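Local atomic coordinates of CmeC (Campylobacter jejuni, PDB entry 4MT4), a protein that forms a trimeric outer membrane channel of the outer membrane factor family and probably serves as the exit duct of a tripartite drug efflux pump. Residues V167-N172 with N429-Y433; S213-Q217 with R418-L422; I268-P273 with A445-E451. All blocks are in the same frame, centred on the assembly; numbering follows the deposited sequence.

Contact 1: V167-N172 with N429-Y433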
ATOM      1  N   VAL B 167      13.905  13.386 -21.013  1.00 43.93           N
ATOM      2  CA  VAL B 167      14.423  14.417 -21.908  1.00 53.68           C
ATOM      3  C   VAL B 167      15.007  15.568 -21.097  1.00 48.63           C
ATOM      4  O   VAL B 167      16.028  16.149 -21.462  1.00 50.28           O
ATOM      5  CB  VAL B 167      13.330  14.957 -22.856  1.00 59.71           C
ATOM      6  CG1 VAL B 167      13.911  15.993 -23.798  1.00 41.94           C
ATOM      7  CG2 VAL B 167      12.699  13.820 -23.642  1.00 44.91           C
ATOM      8  N   ASN B 168      14.343  15.885 -19.991  1.00 49.98           N
ATOM      9  CA  ASN B 168      14.824  16.892 -19.056  1.00 41.47           C
ATOM     10  C   ASN B 168      16.180  16.480 -18.492  1.00 54.41           C
ATOM     11  O   ASN B 168      17.074  17.308 -18.317  1.00 54.29           O
ATOM     12  CB  ASN B 168      13.813  17.087 -17.925  1.00 38.68           C
ATOM     13  CG  ASN B 168      14.061  18.346 -17.117  1.00 46.40           C
ATOM     14  OD1 ASN B 168      13.276  18.684 -16.231  1.00 53.53           O
ATOM     15  ND2 ASN B 168      15.142  19.054 -17.422  1.00 55.48           N
ATOM     16  N   ALA B 169      16.322  15.189 -18.218  1.00 53.21           N
ATOM     17  CA  ALA B 169      17.558  14.649 -17.671  1.00 46.37           C
ATOM     18  C   ALA B 169      18.672  14.659 -18.713  1.00 57.13           C
ATOM     19  O   ALA B 169      19.833  14.894 -18.386  1.00 48.98           O
ATOM     20  CB  ALA B 169      17.331  13.243 -17.149  1.00 42.75           C
ATOM     21  N   TYR B 170      18.311  14.407 -19.967  1.00 49.47           N
ATOM     22  CA  TYR B 170      19.271  14.459 -21.063  1.00 55.03           C
ATOM     23  C   TYR B 170      19.792  15.879 -21.267  1.00 53.34           C
ATOM     24  O   TYR B 170      20.990  16.091 -21.457  1.00 61.80           O
ATOM     25  CB  TYR B 170      18.646  13.946 -22.363  1.00 45.24           C
ATOM     26  CG  TYR B 170      18.779  12.455 -22.581  1.00 62.36           C
ATOM     27  CD1 TYR B 170      20.025  11.870 -22.779  1.00 54.09           C
ATOM     28  CD2 TYR B 170      17.658  11.635 -22.614  1.00 57.32           C
ATOM     29  CE1 TYR B 170      20.151  10.507 -22.985  1.00 61.72           C
ATOM     30  CE2 TYR B 170      17.774  10.272 -22.824  1.00 51.49           C
ATOM     31  CZ  TYR B 170      19.022   9.713 -23.007  1.00 62.59           C
ATOM     32  OH  TYR B 170      19.135   8.356 -23.214  1.00 74.02           O
ATOM     33  N   GLU B 171      18.879  16.846 -21.222  1.00 53.24           N
ATOM     34  CA  GLU B 171      19.216  18.250 -21.431  1.00 59.75           C
ATOM     35  C   GLU B 171      20.157  18.779 -20.355  1.00 65.34           C
ATOM     36  O   GLU B 171      21.126  19.475 -20.656  1.00 61.59           O
ATOM     37  CB  GLU B 171      17.945  19.099 -21.476  1.00 59.49           C
ATOM     38  CG  GLU B 171      17.147  18.951 -22.762  1.00 65.86           C
ATOM     39  CD  GLU B 171      17.832  19.604 -23.946  1.00 84.84           C
ATOM     40  OE1 GLU B 171      17.835  20.852 -24.016  1.00 75.15           O
ATOM     41  OE2 GLU B 171      18.372  18.872 -24.803  1.00 79.82           O
ATOM     42  N   ASN B 172      19.866  18.450 -19.100  1.00 59.97           N
ATOM     43  CA  ASN B 172      20.714  18.872 -17.992  1.00 52.87           C
ATOM     44  C   ASN B 172      22.074  18.183 -18.030  1.00 63.02           C
ATOM     45  O   ASN B 172      23.089  18.777 -17.665  1.00 61.08           O
ATOM     46  CB  ASN B 172      20.027  18.601 -16.653  1.00 44.44           C
ATOM     47  CG  ASN B 172      18.880  19.554 -16.384  1.00 50.23           C
ATOM     48  OD1 ASN B 172      18.784  20.616 -16.997  1.00 60.13           O
ATOM     49  ND2 ASN B 172      18.007  19.181 -15.456  1.00 54.80           N
ATOM     50  N   ASN B 429      15.480  24.385 -18.059  1.00 54.09           N
ATOM     51  CA  ASN B 429      15.181  23.042 -18.539  1.00 55.96           C
ATOM     52  C   ASN B 429      14.133  22.365 -17.664  1.00 49.56           C
ATOM     53  O   ASN B 429      13.197  21.743 -18.165  1.00 49.89           O
ATOM     54  CB  ASN B 429      16.448  22.184 -18.583  1.00 46.48           C
ATOM     55  CG  ASN B 429      17.390  22.587 -19.698  1.00 56.10           C
ATOM     56  OD1 ASN B 429      16.967  23.121 -20.722  1.00 57.96           O
ATOM     57  ND2 ASN B 429      18.677  22.325 -19.506  1.00 49.57           N
ATOM     58  N   ASN B 430      14.296  22.499 -16.352  1.00 45.40           N
ATOM     59  CA  ASN B 430      13.382  21.894 -15.392  1.00 48.60           C
ATOM     60  C   ASN B 430      11.977  22.484 -15.470  1.00 52.92           C
ATOM     61  O   ASN B 430      10.991  21.764 -15.341  1.00 49.43           O
ATOM     62  CB  ASN B 430      13.934  22.044 -13.975  1.00 37.74           C
ATOM     63  CG  ASN B 430      15.233  21.288 -13.774  1.00 45.68           C
ATOM     64  OD1 ASN B 430      15.756  20.675 -14.705  1.00 40.33           O
ATOM     65  ND2 ASN B 430      15.764  21.334 -12.558  1.00 44.51           N
ATOM     66  N   ILE B 431      11.895  23.794 -15.675  1.00 54.21           N
ATOM     67  CA  ILE B 431      10.612  24.472 -15.834  1.00 51.72           C
ATOM     68  C   ILE B 431       9.948  24.060 -17.143  1.00 56.89           C
ATOM     69  O   ILE B 431       8.736  23.854 -17.203  1.00 59.00           O
ATOM     70  CB  ILE B 431      10.775  26.008 -15.805  1.00 46.97           C
ATOM     71  CG1 ILE B 431      11.257  26.467 -14.428  1.00 44.82           C
ATOM     72  CG2 ILE B 431       9.466  26.703 -16.161  1.00 45.47           C
ATOM     73  CD1 ILE B 431      10.293  26.162 -13.308  1.00 50.26           C
ATOM     74  N   LYS B 432      10.763  23.930 -18.184  1.00 47.48           N
ATOM     75  CA  LYS B 432      10.285  23.614 -19.526  1.00 49.67           C
ATOM     76  C   LYS B 432       9.483  22.314 -19.569  1.00 58.40           C
ATOM     77  O   LYS B 432       8.424  22.247 -20.197  1.00 47.90           O
ATOM     78  CB  LYS B 432      11.467  23.526 -20.489  1.00 47.82           C
ATOM     79  CG  LYS B 432      11.085  23.441 -21.955  1.00 67.23           C
ATOM     80  CD  LYS B 432      12.326  23.474 -22.831  1.00 69.74           C
ATOM     81  CE  LYS B 432      13.210  24.665 -22.486  1.00 62.96           C
ATOM     82  NZ  LYS B 432      14.500  24.656 -23.232  1.00 78.64           N
ATOM     83  N   TYR B 433       9.987  21.288 -18.889  1.00 41.61           N
ATOM     84  CA  TYR B 433       9.359  19.972 -18.918  1.00 50.43           C
ATOM     85  C   TYR B 433       8.427  19.773 -17.731  1.00 51.52           C
ATOM     86  O   TYR B 433       7.629  18.838 -17.706  1.00 55.57           O
ATOM     87  CB  TYR B 433      10.427  18.877 -18.964  1.00 47.85           C
ATOM     88  CG  TYR B 433      11.245  18.931 -20.233  1.00 46.17           C
ATOM     89  CD1 TYR B 433      10.847  18.241 -21.370  1.00 37.30           C
ATOM     90  CD2 TYR B 433      12.401  19.694 -20.302  1.00 53.26           C
ATOM     91  CE1 TYR B 433      11.586  18.302 -22.536  1.00 52.45           C
ATOM     92  CE2 TYR B 433      13.146  19.761 -21.459  1.00 42.79           C
ATOM     93  CZ  TYR B 433      12.737  19.065 -22.575  1.00 62.34           C
ATOM     94  OH  TYR B 433      13.482  19.135 -23.728  1.00 52.01           O
TER
HETATM   95  O   HOH W   1      15.220  21.380 -23.976  1.00 52.76           O
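Segments 167-172 and 429-433 run antiparallel, their short axes 9.4 Å apart at closest approach and 163° between directions. They belong to helices 129-195 and 411-445, two of the long helices of the periplasmic alpha-helical barrel of an outer membrane factor. Much of the interface is made by asparagine amides. Asn430 OD1 accepts from two donors. Asn172 ND2 reaches it at 2.8 Å in a nearly straight bond, in the carbonyl plane on a lone pair. Asn168 ND2 is the second donor, 3.2 Å from Asn430 OD1, with a more bent N-H angle of 140°. Asn168 gets there because its CG stands anti to the backbone N (chi1 -165°), which brings the amide nearer to the other helix. The amide of Asn172 is used at both ends: its OD1 takes a bond of 3.0 Å from Asn429 ND2. These three bonds together tie down the four amides.

Next to the amides, one turn on from Asn429, lies the buried ring of Tyr433. The backbone of Val167 and Asn168 covers one face, with Asn168 N above the ring centre. Val167 CG1 packs on Tyr433 CZ at 3.5 Å, and Val167 also touches Tyr250. A water joins the polar ends: its bond to Lys432 NZ is weak, but it donates to Glu171 OE1 at 2.7 Å and lies 2.8 Å from Tyr433 OH.

Contact 2: S213-Q217 with R418-L422; sequences SMALQ and RQNWL
Ser213 OG donates to Gln217 OE1 at 2.9 Å, a bond within one helix turn that steadies the Gln217 amide where it faces segment 418-422. The donor lies in the carbonyl plane of that amide. The two segments belong to helices 201-236 and 411-445 of the periplasmic alpha-helical barrel typical of outer membrane factors, and residues 204-238 are predicted to form a coiled coil. The short axes run almost parallel, 11° apart, but their closest approach is 13.4 Å. This is too wide for backbones to meet, so long side chains bridge the gap. No hydrogen bond crosses it.

Met214 does most of the bridging. Its chain bends at chi2 (-60°), and the thioether end meets Leu422 tip to tip. The sulfur faces one methyl of the branch: Met214 SD is 3.8 Å from Leu422 CD2. The same methyl of Leu422 is also touched by the amide end of Gln217, with Gln217 NE2 at 4.0 Å from Leu422 CD2. Gln419 comes in beside Met214, the two side chains sliding past each other in opposite directions.

Helix 129-195 lies against both segments. Its Leu176 touches Gln217 and Leu422, and Arg418 NH2 bonds to the carbonyl O of Ala179. Leu216 of helix 201-236 packs on Gln382 of a neighbouring subunit. The guanidinium of Arg418 is met obliquely by the Met214 methyl, with Met214 CE 4.4 Å from Arg418 NE.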
ATOM      1  N   SER B 213      34.261  20.050  -9.057  1.00 57.10           N
ATOM      2  CA  SER B 213      32.862  20.327  -8.751  1.00 44.86           C
ATOM      3  C   SER B 213      31.984  20.066  -9.969  1.00 57.08           C
ATOM      4  O   SER B 213      30.918  19.464  -9.861  1.00 56.94           O
ATOM      5  CB  SER B 213      32.684  21.769  -8.275  1.00 45.32           C
ATOM      6  OG  SER B 213      31.322  22.060  -8.011  1.00 65.01           O
ATOM      7  N   MET B 214      32.446  20.514 -11.131  1.00 52.68           N
ATOM      8  CA  MET B 214      31.728  20.291 -12.380  1.00 58.07           C
ATOM      9  C   MET B 214      31.666  18.806 -12.725  1.00 49.53           C
ATOM     10  O   MET B 214      30.630  18.306 -13.157  1.00 50.46           O
ATOM     11  CB  MET B 214      32.380  21.066 -13.527  1.00 43.26           C
ATOM     12  CG  MET B 214      32.184  22.574 -13.451  1.00 69.26           C
ATOM     13  SD  MET B 214      30.449  23.067 -13.493  1.00 70.35           S
ATOM     14  CE  MET B 214      30.603  24.846 -13.487  1.00 69.62           C
ATOM     15  N   ALA B 215      32.778  18.106 -12.524  1.00 40.76           N
ATOM     16  CA  ALA B 215      32.845  16.672 -12.795  1.00 47.57           C
ATOM     17  C   ALA B 215      31.892  15.904 -11.887  1.00 52.59           C
ATOM     18  O   ALA B 215      31.301  14.904 -12.291  1.00 49.04           O
ATOM     19  CB  ALA B 215      34.268  16.163 -12.621  1.00 45.76           C
ATOM     20  N   LEU B 216      31.745  16.387 -10.659  1.00 47.26           N
ATOM     21  CA  LEU B 216      30.833  15.787  -9.694  1.00 54.20           C
ATOM     22  C   LEU B 216      29.382  16.034 -10.092  1.00 57.72           C
ATOM     23  O   LEU B 216      28.552  15.126 -10.053  1.00 53.91           O
ATOM     24  CB  LEU B 216      31.099  16.342  -8.294  1.00 41.63           C
ATOM     25  CG  LEU B 216      30.207  15.821  -7.166  1.00 54.76           C
ATOM     26  CD1 LEU B 216      30.305  14.308  -7.060  1.00 57.03           C
ATOM     27  CD2 LEU B 216      30.575  16.482  -5.847  1.00 45.73           C
ATOM     28  N   GLN B 217      29.084  17.271 -10.480  1.00 40.73           N
ATOM     29  CA  GLN B 217      27.745  17.643 -10.924  1.00 49.01           C
ATOM     30  C   GLN B 217      27.377  16.916 -12.210  1.00 55.33           C
ATOM     31  O   GLN B 217      26.225  16.537 -12.414  1.00 49.45           O
ATOM     32  CB  GLN B 217      27.647  19.155 -11.135  1.00 40.42           C
ATOM     33  CG  GLN B 217      27.814  19.972  -9.868  1.00 51.73           C
ATOM     34  CD  GLN B 217      27.969  21.454 -10.147  1.00 74.40           C
ATOM     35  OE1 GLN B 217      28.941  22.079  -9.720  1.00 72.82           O
ATOM     36  NE2 GLN B 217      27.010  22.025 -10.866  1.00 66.15           N
ATOM     37  N   ARG B 418      29.832  32.120 -14.524  1.00 48.34           N
ATOM     38  CA  ARG B 418      29.656  30.940 -15.358  1.00 56.24           C
ATOM     39  C   ARG B 418      28.767  29.900 -14.675  1.00 64.31           C
ATOM     40  O   ARG B 418      27.934  29.261 -15.318  1.00 41.79           O
ATOM     41  CB  ARG B 418      31.022  30.338 -15.691  1.00 56.79           C
ATOM     42  CG  ARG B 418      30.992  28.992 -16.386  1.00 66.08           C
ATOM     43  CD  ARG B 418      32.406  28.448 -16.532  1.00 92.96           C
ATOM     44  NE  ARG B 418      32.426  27.021 -16.831  1.00102.16           N
ATOM     45  CZ  ARG B 418      32.547  26.519 -18.054  1.00102.01           C
ATOM     46  NH1 ARG B 418      32.658  27.332 -19.096  1.00 98.19           N
ATOM     47  NH2 ARG B 418      32.557  25.206 -18.234  1.00 91.49           N
ATOM     48  N   GLN B 419      28.945  29.743 -13.367  1.00 51.65           N
ATOM     49  CA  GLN B 419      28.134  28.819 -12.580  1.00 58.07           C
ATOM     50  C   GLN B 419      26.683  29.286 -12.531  1.00 64.95           C
ATOM     51  O   GLN B 419      25.755  28.478 -12.535  1.00 56.19           O
ATOM     52  CB  GLN B 419      28.689  28.687 -11.160  1.00 59.81           C
ATOM     53  CG  GLN B 419      27.916  27.728 -10.267  1.00 61.13           C
ATOM     54  CD  GLN B 419      28.177  26.275 -10.611  1.00 73.64           C
ATOM     55  OE1 GLN B 419      27.387  25.636 -11.307  1.00 64.77           O
ATOM     56  NE2 GLN B 419      29.290  25.742 -10.120  1.00 81.49           N
ATOM     57  N   ASN B 420      26.499  30.602 -12.487  1.00 52.74           N
ATOM     58  CA  ASN B 420      25.168  31.197 -12.449  1.00 46.71           C
ATOM     59  C   ASN B 420      24.390  30.947 -13.736  1.00 60.94           C
ATOM     60  O   ASN B 420      23.188  30.685 -13.698  1.00 52.67           O
ATOM     61  CB  ASN B 420      25.264  32.700 -12.179  1.00 42.14           C
ATOM     62  CG  ASN B 420      25.689  33.010 -10.758  1.00 59.96           C
ATOM     63  OD1 ASN B 420      25.553  32.179  -9.860  1.00 57.77           O
ATOM     64  ND2 ASN B 420      26.204  34.216 -10.544  1.00 61.93           N
ATOM     65  N   TRP B 421      25.078  31.035 -14.871  1.00 51.32           N
ATOM     66  CA  TRP B 421      24.465  30.736 -16.162  1.00 55.94           C
ATOM     67  C   TRP B 421      24.040  29.274 -16.217  1.00 54.17           C
ATOM     68  O   TRP B 421      22.941  28.953 -16.671  1.00 47.44           O
ATOM     69  CB  TRP B 421      25.427  31.050 -17.309  1.00 41.51           C
ATOM     70  CG  TRP B 421      24.882  30.702 -18.667  1.00 49.13           C
ATOM     71  CD1 TRP B 421      23.572  30.694 -19.050  1.00 50.28           C
ATOM     72  CD2 TRP B 421      25.636  30.297 -19.819  1.00 65.35           C
ATOM     73  NE1 TRP B 421      23.464  30.314 -20.366  1.00 49.75           N
ATOM     74  CE2 TRP B 421      24.717  30.065 -20.861  1.00 67.51           C
ATOM     75  CE3 TRP B 421      27.000  30.109 -20.069  1.00 52.42           C
ATOM     76  CZ2 TRP B 421      25.116  29.657 -22.132  1.00 76.45           C
ATOM     77  CZ3 TRP B 421      27.394  29.704 -21.332  1.00 66.71           C
ATOM     78  CH2 TRP B 421      26.455  29.483 -22.347  1.00 70.05           C
ATOM     79  N   LEU B 422      24.924  28.395 -15.753  1.00 46.17           N
ATOM     80  CA  LEU B 422      24.646  26.966 -15.707  1.00 60.81           C
ATOM     81  C   LEU B 422      23.407  26.675 -14.867  1.00 49.80           C
ATOM     82  O   LEU B 422      22.535  25.909 -15.276  1.00 51.97           O
ATOM     83  CB  LEU B 422      25.848  26.204 -15.146  1.00 55.80           C
ATOM     84  CG  LEU B 422      25.693  24.688 -15.023  1.00 60.47           C
ATOM     85  CD1 LEU B 422      25.531  24.052 -16.394  1.00 52.92           C
ATOM     86  CD2 LEU B 422      26.876  24.084 -14.281  1.00 67.36           C
TER

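Contact 3: I268-P273 with A445-E451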
ATOM      1  N   ILE B 268     -18.161  16.733 -15.654  1.00 52.43           N
ATOM      2  CA  ILE B 268     -16.931  16.128 -15.151  1.00 50.69           C
ATOM      3  C   ILE B 268     -17.187  14.749 -14.534  1.00 57.35           C
ATOM      4  O   ILE B 268     -16.300  13.892 -14.508  1.00 45.78           O
ATOM      5  CB  ILE B 268     -16.246  17.047 -14.112  1.00 44.66           C
ATOM      6  CG1 ILE B 268     -14.857  16.519 -13.748  1.00 45.59           C
ATOM      7  CG2 ILE B 268     -17.113  17.207 -12.872  1.00 46.81           C
ATOM      8  CD1 ILE B 268     -13.919  16.417 -14.926  1.00 47.80           C
ATOM      9  N   LEU B 269     -18.408  14.534 -14.054  1.00 48.22           N
ATOM     10  CA  LEU B 269     -18.777  13.260 -13.451  1.00 55.48           C
ATOM     11  C   LEU B 269     -18.835  12.158 -14.501  1.00 47.28           C
ATOM     12  O   LEU B 269     -18.608  10.986 -14.199  1.00 48.59           O
ATOM     13  CB  LEU B 269     -20.122  13.373 -12.732  1.00 52.02           C
ATOM     14  CG  LEU B 269     -20.102  13.628 -11.223  1.00 53.82           C
ATOM     15  CD1 LEU B 269     -19.362  14.913 -10.885  1.00 59.70           C
ATOM     16  CD2 LEU B 269     -21.523  13.664 -10.685  1.00 46.01           C
ATOM     17  N   LEU B 270     -19.133  12.544 -15.737  1.00 53.36           N
ATOM     18  CA  LEU B 270     -19.252  11.589 -16.831  1.00 46.57           C
ATOM     19  C   LEU B 270     -17.959  11.467 -17.631  1.00 59.60           C
ATOM     20  O   LEU B 270     -17.896  10.715 -18.601  1.00 54.20           O
ATOM     21  CB  LEU B 270     -20.393  11.992 -17.767  1.00 53.65           C
ATOM     22  CG  LEU B 270     -21.782  12.150 -17.146  1.00 55.54           C
ATOM     23  CD1 LEU B 270     -22.772  12.656 -18.185  1.00 51.37           C
ATOM     24  CD2 LEU B 270     -22.255  10.839 -16.540  1.00 44.23           C
ATOM     25  N   GLN B 271     -16.930  12.204 -17.225  1.00 54.76           N
ATOM     26  CA  GLN B 271     -15.697  12.257 -18.003  1.00 54.50           C
ATOM     27  C   GLN B 271     -14.483  11.673 -17.283  1.00 55.61           C
ATOM     28  O   GLN B 271     -13.425  11.503 -17.887  1.00 48.26           O
ATOM     29  CB  GLN B 271     -15.411  13.700 -18.416  1.00 48.98           C
ATOM     30  CG  GLN B 271     -16.368  14.222 -19.473  1.00 60.72           C
ATOM     31  CD  GLN B 271     -16.223  15.707 -19.708  1.00 50.61           C
ATOM     32  OE1 GLN B 271     -15.897  16.462 -18.794  1.00 49.88           O
ATOM     33  NE2 GLN B 271     -16.463  16.137 -20.941  1.00 46.21           N
ATOM     34  N   ARG B 272     -14.634  11.365 -16.000  1.00 51.10           N
ATOM     35  CA  ARG B 272     -13.565  10.714 -15.249  1.00 43.58           C
ATOM     36  C   ARG B 272     -13.906   9.254 -14.958  1.00 47.45           C
ATOM     37  O   ARG B 272     -14.934   8.962 -14.346  1.00 48.02           O
ATOM     38  CB  ARG B 272     -13.285  11.457 -13.942  1.00 45.00           C
ATOM     39  CG  ARG B 272     -12.498  12.752 -14.109  1.00 44.09           C
ATOM     40  CD  ARG B 272     -12.145  13.362 -12.759  1.00 41.72           C
ATOM     41  NE  ARG B 272     -11.327  12.459 -11.953  1.00 41.54           N
ATOM     42  CZ  ARG B 272     -10.128  12.766 -11.470  1.00 44.56           C
ATOM     43  NH1 ARG B 272      -9.605  13.962 -11.699  1.00 48.15           N
ATOM     44  NH2 ARG B 272      -9.454  11.880 -10.750  1.00 34.28           N
ATOM     45  N   PRO B 273     -13.037   8.332 -15.397  1.00 51.31           N
ATOM     46  CA  PRO B 273     -13.235   6.886 -15.235  1.00 50.67           C
ATOM     47  C   PRO B 273     -13.323   6.450 -13.772  1.00 45.03           C
ATOM     48  O   PRO B 273     -14.082   5.537 -13.452  1.00 45.44           O
ATOM     49  CB  PRO B 273     -11.993   6.285 -15.904  1.00 48.29           C
ATOM     50  CG  PRO B 273     -11.521   7.333 -16.847  1.00 63.64           C
ATOM     51  CD  PRO B 273     -11.828   8.637 -16.181  1.00 38.06           C
ATOM     52  N   ALA B 445      -6.541  15.006 -15.265  1.00 49.50           N
ATOM     53  CA  ALA B 445      -7.554  15.388 -14.284  1.00 46.80           C
ATOM     54  C   ALA B 445      -8.944  15.489 -14.902  1.00 48.25           C
ATOM     55  O   ALA B 445      -9.951  15.370 -14.206  1.00 42.87           O
ATOM     56  CB  ALA B 445      -7.177  16.704 -13.625  1.00 40.35           C
ATOM     57  N   PHE B 446      -8.997  15.708 -16.212  1.00 43.24           N
ATOM     58  CA  PHE B 446     -10.270  15.848 -16.912  1.00 44.68           C
ATOM     59  C   PHE B 446     -10.685  14.556 -17.612  1.00 42.45           C
ATOM     60  O   PHE B 446     -11.639  14.542 -18.391  1.00 44.62           O
ATOM     61  CB  PHE B 446     -10.200  16.996 -17.924  1.00 44.15           C
ATOM     62  CG  PHE B 446     -10.402  18.354 -17.313  1.00 41.77           C
ATOM     63  CD1 PHE B 446      -9.353  19.016 -16.702  1.00 43.57           C
ATOM     64  CD2 PHE B 446     -11.644  18.965 -17.348  1.00 44.59           C
ATOM     65  CE1 PHE B 446      -9.535  20.261 -16.138  1.00 38.09           C
ATOM     66  CE2 PHE B 446     -11.834  20.212 -16.786  1.00 52.47           C
ATOM     67  CZ  PHE B 446     -10.777  20.861 -16.180  1.00 54.07           C
ATOM     68  N   GLY B 447      -9.970  13.473 -17.329  1.00 45.86           N
ATOM     69  CA  GLY B 447     -10.356  12.161 -17.819  1.00 48.04           C
ATOM     70  C   GLY B 447      -9.647  11.687 -19.074  1.00 55.50           C
ATOM     71  O   GLY B 447      -9.818  10.542 -19.490  1.00 42.29           O
ATOM     72  N   GLY B 448      -8.862  12.567 -19.684  1.00 44.86           N
ATOM     73  CA  GLY B 448      -8.080  12.210 -20.856  1.00 36.28           C
ATOM     74  C   GLY B 448      -8.896  11.876 -22.090  1.00 39.97           C
ATOM     75  O   GLY B 448      -8.404  11.223 -23.009  1.00 42.45           O
ATOM     76  N   GLY B 449     -10.149  12.322 -22.116  1.00 46.63           N
ATOM     77  CA  GLY B 449     -11.007  12.115 -23.269  1.00 45.08           C
ATOM     78  C   GLY B 449     -12.069  11.052 -23.062  1.00 61.73           C
ATOM     79  O   GLY B 449     -12.821  10.731 -23.981  1.00 56.12           O
ATOM     80  N   PHE B 450     -12.132  10.506 -21.853  1.00 53.95           N
ATOM     81  CA  PHE B 450     -13.121   9.484 -21.531  1.00 56.96           C
ATOM     82  C   PHE B 450     -14.524  10.074 -21.446  1.00 59.64           C
ATOM     83  O   PHE B 450     -14.728  11.136 -20.860  1.00 54.66           O
ATOM     84  CB  PHE B 450     -12.766   8.787 -20.215  1.00 49.38           C
ATOM     85  CG  PHE B 450     -13.837   7.861 -19.708  1.00 62.07           C
ATOM     86  CD1 PHE B 450     -13.984   6.591 -20.242  1.00 54.86           C
ATOM     87  CD2 PHE B 450     -14.690   8.255 -18.689  1.00 51.03           C
ATOM     88  CE1 PHE B 450     -14.964   5.736 -19.776  1.00 60.41           C
ATOM     89  CE2 PHE B 450     -15.673   7.406 -18.218  1.00 55.69           C
ATOM     90  CZ  PHE B 450     -15.811   6.143 -18.762  1.00 52.39           C
ATOM     91  N   GLU B 451     -15.486   9.378 -22.044  1.00 58.67           N
ATOM     92  CA  GLU B 451     -16.887   9.769 -21.960  1.00 64.84           C
ATOM     93  C   GLU B 451     -17.737   8.572 -21.547  1.00 58.41           C
ATOM     94  O   GLU B 451     -17.865   7.600 -22.292  1.00 55.46           O
ATOM     95  CB  GLU B 451     -17.369  10.346 -23.295  1.00 59.71           C
ATOM     96  CG  GLU B 451     -16.649  11.618 -23.731  1.00 60.26           C
ATOM     97  CD  GLU B 451     -17.037  12.837 -22.909  1.00 68.76           C
ATOM     98  OE1 GLU B 451     -17.985  12.746 -22.102  1.00 51.36           O
ATOM     99  OE2 GLU B 451     -16.390  13.894 -23.078  1.00 81.88           O
TER
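Pro273 lies over one face of the Phe450 ring, and the carbonyl of Gln271 sits at the ring edge. The first is a CH-pi contact: Pro273 CG is 4.1 Å from the ring centroid of Phe450, 28° off the normal. A chi1 of 172° sets CG of Phe450 opposite the backbone N, and the ring meets Pro273 from there. The chain reaches Phe450 through a type I' turn, Gly447 to Phe450. Gly447 has no side chain, which lets its CA come within 3.1 Å of Gln271 O, with the CA-H pointing at that oxygen.

Two polar bonds flank the turn. Gln271 NE2 donates to Glu451 OE2 at 3.1 Å, on the syn side of the carboxylate, while Gln271 OE1 bonds to Ser265. Arg272 NH1 gives a bent bond to Ala445 O at 2.9 Å, with an N-H angle of 134°. Arg272 NH2 makes salt bridges to Asp274 and Glu368.

The contact joins two loops at helix ends. Arg272 is the N-cap residue of helix 273-293, and Ala445 ends helix 411-445. Helix 129-195 touches Pro273 and Phe450 through Glu149, and helix 339-405 packs against Ile268 and Arg272.

How the contacts relate
Contacts 1 and 2 share helix 411-445; their centres are about 16 Å apart and their nearest atoms about 6 Å, so they do not touch. Contact 1 pairs this helix with helix 129-195, contact 2 with helix 201-236, next in the chain. Along the sequence contact 2 is nested inside the loop closed by contact 1. Contact 3 joins the C-terminal end of helix 411-445 to the start of helix 273-293. Its centre is 29 Å from the centre of contact 1 and 44 Å from that of contact 2; the nearest atoms are about 15 Å and 31 Å away. Its segments alternate with both. None includes Cys1, Ile124, Asp125 or Leu126, the residues of the ligand pocket.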